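Local coordinates for protein glycerol dehydratase (Clostridium butyricum, PDB 1R9D) that probably dehydrates glycerol without vitamin B12, as a lyase of the glycyl radical enzyme family related to pyruvate formate lyase, at residues N160-V172 with I431-E443. Residues are numbered along the deposited sequence; the frame is centred on the assembly and turned at random.
Sequences NGVGHVSVDYGKV and IGCVEPQKPGKTE. With GOL (glycerol), chain C.
The His164 imidazole meets Glu435 at its edge: CD2 lies 3.6 Å from Glu435 OE1, near the ring plane, the carboxylate plane turned 40° from the ring. Glycerol O2 sits at the same rim, hydrogen-bonded to His164 NE2 at 2.9 Å. Val162 O lies in the ring plane and accepts from ND1, which fixes the rotation of the imidazole. Ile431 CG2, oblique to the ring, packs on the backbone at 3.5 Å from His164 CA. On the Tyr169 ring, Val167 CG2 sits 3.6 Å above the centre of one face and Ser166 OG lies at the edge, in plane.

The bend of Glu435 at chi2 (101°) folds its carboxylate back over its own hairpin turn, so that OE2 accepts from Cys433 N and Val434 N, both on one face. OE1 accepts a hydrogen bond from glycerol O3 at 2.7 Å. This is the glycerol-binding pocket, as expected of the glycyl radical enzyme family, completed by Asp447, Ser282 and His281. Cys433 SG packs on the glycerol carbons from the hairpin of strands 429-431 and 435-437.

Farther along, Ser166 N reaches Gln437 OE1 at 3.1 Å from above the amide plane, while Gln437 NE2 bonds to His446 and to a water shared with His164 O. Ser166 O receives Gly440 N at 2.8 Å, almost head-on, from the type II turn 438-441. The Ser166 hydroxyl lies against Pro439 CB and is bonded to Ser284 O.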
loop_
_atom_site.group_PDB
_atom_site.type_symbol
_atom_site.label_atom_id
_atom_site.label_comp_id
_atom_site.label_asym_id
_atom_site.label_seq_id
_atom_site.Cartn_x
_atom_site.Cartn_y
_atom_site.Cartn_z
ATOM N N ASN A 160 -15.519 1.783 -13.244
ATOM C CA ASN A 160 -14.624 1.230 -14.248
ATOM C C ASN A 160 -13.236 1.855 -14.250
ATOM O O ASN A 160 -12.895 2.642 -13.362
ATOM C CB ASN A 160 -15.280 1.364 -15.626
ATOM C CG ASN A 160 -16.540 0.522 -15.750
ATOM O OD1 ASN A 160 -16.468 -0.697 -15.938
ATOM N ND2 ASN A 160 -17.700 1.162 -15.621
ATOM N N GLY A 161 -12.441 1.494 -15.252
ATOM C CA GLY A 161 -11.084 1.998 -15.357
ATOM C C GLY A 161 -10.988 3.494 -15.581
ATOM O O GLY A 161 -11.990 4.160 -15.847
ATOM N N VAL A 162 -9.770 4.020 -15.479
ATOM C CA VAL A 162 -9.529 5.449 -15.661
ATOM C C VAL A 162 -9.388 5.840 -17.134
ATOM O O VAL A 162 -10.261 6.508 -17.695
ATOM C CB VAL A 162 -8.258 5.884 -14.893
ATOM C CG1 VAL A 162 -7.972 7.376 -15.135
ATOM C CG2 VAL A 162 -8.439 5.601 -13.409
ATOM N N GLY A 163 -8.299 5.415 -17.767
ATOM C CA GLY A 163 -8.093 5.765 -19.159
ATOM C C GLY A 163 -7.787 7.248 -19.295
ATOM O O GLY A 163 -6.937 7.773 -18.570
ATOM N N HIS A 164 -8.475 7.915 -20.222
ATOM C CA HIS A 164 -8.293 9.349 -20.481
ATOM C C HIS A 164 -6.827 9.703 -20.625
ATOM O O HIS A 164 -6.267 10.486 -19.845
ATOM C CB HIS A 164 -8.935 10.176 -19.366
ATOM C CG HIS A 164 -10.426 10.085 -19.356
ATOM N ND1 HIS A 164 -11.096 8.920 -19.048
ATOM C CD2 HIS A 164 -11.375 10.982 -19.717
ATOM C CE1 HIS A 164 -12.393 9.102 -19.225
ATOM N NE2 HIS A 164 -12.588 10.343 -19.630
ATOM N N VAL A 165 -6.216 9.146 -21.659
ATOM C CA VAL A 165 -4.799 9.346 -21.876
ATOM C C VAL A 165 -4.399 9.069 -23.319
ATOM O O VAL A 165 -5.044 8.284 -24.015
ATOM C CB VAL A 165 -4.014 8.390 -20.931
ATOM C CG1 VAL A 165 -4.419 6.948 -21.227
ATOM C CG2 VAL A 165 -2.510 8.559 -21.097
ATOM N N SER A 166 -3.355 9.753 -23.771
ATOM C CA SER A 166 -2.801 9.527 -25.095
ATOM C C SER A 166 -1.356 9.142 -24.790
ATOM O O SER A 166 -0.557 9.989 -24.383
ATOM C CB SER A 166 -2.837 10.793 -25.948
ATOM O OG SER A 166 -2.305 10.527 -27.238
ATOM N N VAL A 167 -1.033 7.860 -24.952
ATOM C CA VAL A 167 0.315 7.383 -24.670
ATOM C C VAL A 167 1.314 7.824 -25.727
ATOM O O VAL A 167 0.946 8.431 -26.733
ATOM C CB VAL A 167 0.356 5.842 -24.548
ATOM C CG1 VAL A 167 -0.627 5.385 -23.484
ATOM C CG2 VAL A 167 0.041 5.195 -25.893
ATOM N N ASP A 168 2.585 7.518 -25.491
ATOM C CA ASP A 168 3.643 7.889 -26.417
ATOM C C ASP A 168 3.679 6.892 -27.581
ATOM O O ASP A 168 4.632 6.119 -27.708
ATOM C CB ASP A 168 4.991 7.878 -25.691
ATOM C CG ASP A 168 6.051 8.698 -26.404
ATOM O OD1 ASP A 168 5.918 8.936 -27.626
ATOM O OD2 ASP A 168 7.036 9.096 -25.740
ATOM N N TYR A 169 2.642 6.911 -28.418
ATOM C CA TYR A 169 2.572 5.999 -29.562
ATOM C C TYR A 169 3.818 6.112 -30.432
ATOM O O TYR A 169 4.357 5.107 -30.895
ATOM C CB TYR A 169 1.341 6.293 -30.436
ATOM C CG TYR A 169 -0.005 6.015 -29.798
ATOM C CD1 TYR A 169 -0.719 7.028 -29.155
ATOM C CD2 TYR A 169 -0.582 4.743 -29.866
ATOM C CE1 TYR A 169 -1.979 6.783 -28.596
ATOM C CE2 TYR A 169 -1.841 4.486 -29.313
ATOM C CZ TYR A 169 -2.533 5.512 -28.682
ATOM O OH TYR A 169 -3.781 5.272 -28.153
ATOM N N GLY A 170 4.267 7.344 -30.656
ATOM C CA GLY A 170 5.436 7.580 -31.484
ATOM C C GLY A 170 6.686 6.863 -31.013
ATOM O O GLY A 170 7.465 6.367 -31.825
ATOM N N LYS A 171 6.878 6.802 -29.700
ATOM C CA LYS A 171 8.051 6.144 -29.139
ATOM C C LYS A 171 8.026 4.641 -29.369
ATOM O O LYS A 171 9.025 4.062 -29.790
ATOM C CB LYS A 171 8.150 6.418 -27.639
ATOM C CG LYS A 171 9.356 5.772 -26.971
ATOM C CD LYS A 171 9.387 6.094 -25.482
ATOM C CE LYS A 171 10.604 5.494 -24.797
ATOM N NZ LYS A 171 10.602 5.797 -23.334
ATOM N N VAL A 172 6.894 4.008 -29.083
ATOM C CA VAL A 172 6.775 2.568 -29.261
ATOM C C VAL A 172 6.866 2.175 -30.736
ATOM O O VAL A 172 7.402 1.119 -31.068
ATOM C CB VAL A 172 5.456 2.031 -28.669
ATOM C CG1 VAL A 172 5.410 0.510 -28.810
ATOM C CG2 VAL A 172 5.346 2.427 -27.201
ATOM N N ILE A 431 -8.109 14.791 -25.363
ATOM C CA ILE A 431 -8.515 13.545 -24.718
ATOM C C ILE A 431 -10.040 13.499 -24.658
ATOM O O ILE A 431 -10.674 14.487 -24.306
ATOM C CB ILE A 431 -7.990 13.460 -23.266
ATOM C CG1 ILE A 431 -6.462 13.524 -23.259
ATOM C CG2 ILE A 431 -8.494 12.177 -22.596
ATOM C CD1 ILE A 431 -5.794 12.484 -24.156
ATOM N N GLY A 432 -10.623 12.357 -25.013
ATOM C CA GLY A 432 -12.068 12.204 -24.953
ATOM C C GLY A 432 -12.907 13.197 -25.743
ATOM O O GLY A 432 -12.962 13.140 -26.969
ATOM N N CYS A 433 -13.572 14.105 -25.035
ATOM C CA CYS A 433 -14.422 15.100 -25.682
ATOM C C CYS A 433 -13.732 16.422 -26.010
ATOM O O CYS A 433 -13.704 16.838 -27.167
ATOM C CB CYS A 433 -15.639 15.394 -24.809
ATOM S SG CYS A 433 -16.794 14.013 -24.628
ATOM N N VAL A 434 -13.185 17.080 -24.991
ATOM C CA VAL A 434 -12.531 18.378 -25.190
ATOM C C VAL A 434 -11.357 18.651 -24.245
ATOM O O VAL A 434 -10.919 19.792 -24.121
ATOM C CB VAL A 434 -13.551 19.532 -24.995
ATOM C CG1 VAL A 434 -14.639 19.469 -26.058
ATOM C CG2 VAL A 434 -14.172 19.444 -23.605
ATOM N N GLU A 435 -10.831 17.615 -23.603
ATOM C CA GLU A 435 -9.746 17.782 -22.632
ATOM C C GLU A 435 -8.321 17.761 -23.216
ATOM O O GLU A 435 -7.837 16.729 -23.677
ATOM C CB GLU A 435 -9.901 16.709 -21.541
ATOM C CG GLU A 435 -11.362 16.545 -21.036
ATOM C CD GLU A 435 -12.090 15.325 -21.628
ATOM O OE1 GLU A 435 -11.757 14.183 -21.236
ATOM O OE2 GLU A 435 -12.993 15.499 -22.482
ATOM N N PRO A 436 -7.617 18.907 -23.177
ATOM C CA PRO A 436 -6.255 18.977 -23.719
ATOM C C PRO A 436 -5.147 18.430 -22.816
ATOM O O PRO A 436 -5.238 18.498 -21.591
ATOM C CB PRO A 436 -6.044 20.476 -23.990
ATOM C CG PRO A 436 -7.285 21.170 -23.464
ATOM C CD PRO A 436 -8.013 20.194 -22.588
ATOM N N GLN A 437 -4.092 17.905 -23.432
ATOM C CA GLN A 437 -2.948 17.391 -22.677
ATOM C C GLN A 437 -1.744 17.181 -23.590
ATOM O O GLN A 437 -1.879 17.126 -24.812
ATOM C CB GLN A 437 -3.283 16.049 -21.991
ATOM C CG GLN A 437 -2.969 14.803 -22.862
ATOM C CD GLN A 437 -3.043 13.466 -22.116
ATOM O OE1 GLN A 437 -2.525 12.451 -22.599
ATOM N NE2 GLN A 437 -3.692 13.453 -20.958
ATOM N N LYS A 438 -0.564 17.088 -22.984
ATOM C CA LYS A 438 0.661 16.808 -23.725
ATOM C C LYS A 438 0.695 15.277 -23.739
ATOM O O LYS A 438 0.854 14.642 -22.696
ATOM C CB LYS A 438 1.881 17.354 -22.975
ATOM C CG LYS A 438 3.207 16.718 -23.386
ATOM C CD LYS A 438 3.519 16.906 -24.867
ATOM C CE LYS A 438 4.873 16.287 -25.191
ATOM N NZ LYS A 438 5.298 16.515 -26.598
ATOM N N PRO A 439 0.530 14.668 -24.920
ATOM C CA PRO A 439 0.547 13.205 -24.986
ATOM C C PRO A 439 1.877 12.609 -24.542
ATOM O O PRO A 439 2.934 13.217 -24.733
ATOM C CB PRO A 439 0.267 12.919 -26.461
ATOM C CG PRO A 439 -0.522 14.121 -26.914
ATOM C CD PRO A 439 0.239 15.248 -26.242
ATOM N N GLY A 440 1.807 11.421 -23.950
ATOM C CA GLY A 440 3.001 10.721 -23.506
ATOM C C GLY A 440 3.699 11.254 -22.269
ATOM O O GLY A 440 4.789 10.789 -21.939
ATOM N N LYS A 441 3.088 12.213 -21.582
ATOM C CA LYS A 441 3.697 12.791 -20.386
ATOM C C LYS A 441 2.688 13.134 -19.298
ATOM O O LYS A 441 3.066 13.687 -18.265
ATOM C CB LYS A 441 4.444 14.077 -20.746
ATOM C CG LYS A 441 5.574 13.926 -21.746
ATOM C CD LYS A 441 6.360 15.230 -21.831
ATOM C CE LYS A 441 7.583 15.094 -22.727
ATOM N NZ LYS A 441 8.365 16.366 -22.781
ATOM N N THR A 442 1.425 12.767 -19.505
ATOM C CA THR A 442 0.363 13.141 -18.571
ATOM C C THR A 442 -0.571 12.061 -18.019
ATOM O O THR A 442 -0.907 11.100 -18.708
ATOM C CB THR A 442 -0.560 14.191 -19.251
ATOM O OG1 THR A 442 0.239 15.173 -19.921
ATOM C CG2 THR A 442 -1.462 14.875 -18.236
ATOM N N GLU A 443 -0.976 12.242 -16.765
ATOM C CA GLU A 443 -1.983 11.402 -16.112
ATOM C C GLU A 443 -2.966 12.508 -15.711
ATOM O O GLU A 443 -2.843 13.111 -14.645
ATOM C CB GLU A 443 -1.448 10.686 -14.867
ATOM C CG GLU A 443 -2.543 9.955 -14.054
ATOM C CD GLU A 443 -3.200 8.787 -14.803
ATOM O OE1 GLU A 443 -3.336 8.863 -16.042
ATOM O OE2 GLU A 443 -3.599 7.795 -14.151
HETATM C C1 GOL C . -17.146 11.675 -21.771
HETATM O O1 GOL C . -17.521 12.590 -20.756
HETATM C C2 GOL C . -15.671 11.278 -21.656
HETATM O O2 GOL C . -15.411 10.702 -20.368
HETATM C C3 GOL C . -14.793 12.513 -21.859
HETATM O O3 GOL C . -13.417 12.166 -21.832
HETATM O O HOH W 1 -5.857 9.866 -16.748
HETATM O O HOH W 2 -4.178 7.062 -17.727
HETATM O O HOH W 3 -3.806 11.244 -18.974
HETATM O O HOH W 4 6.858 11.196 -24.092
#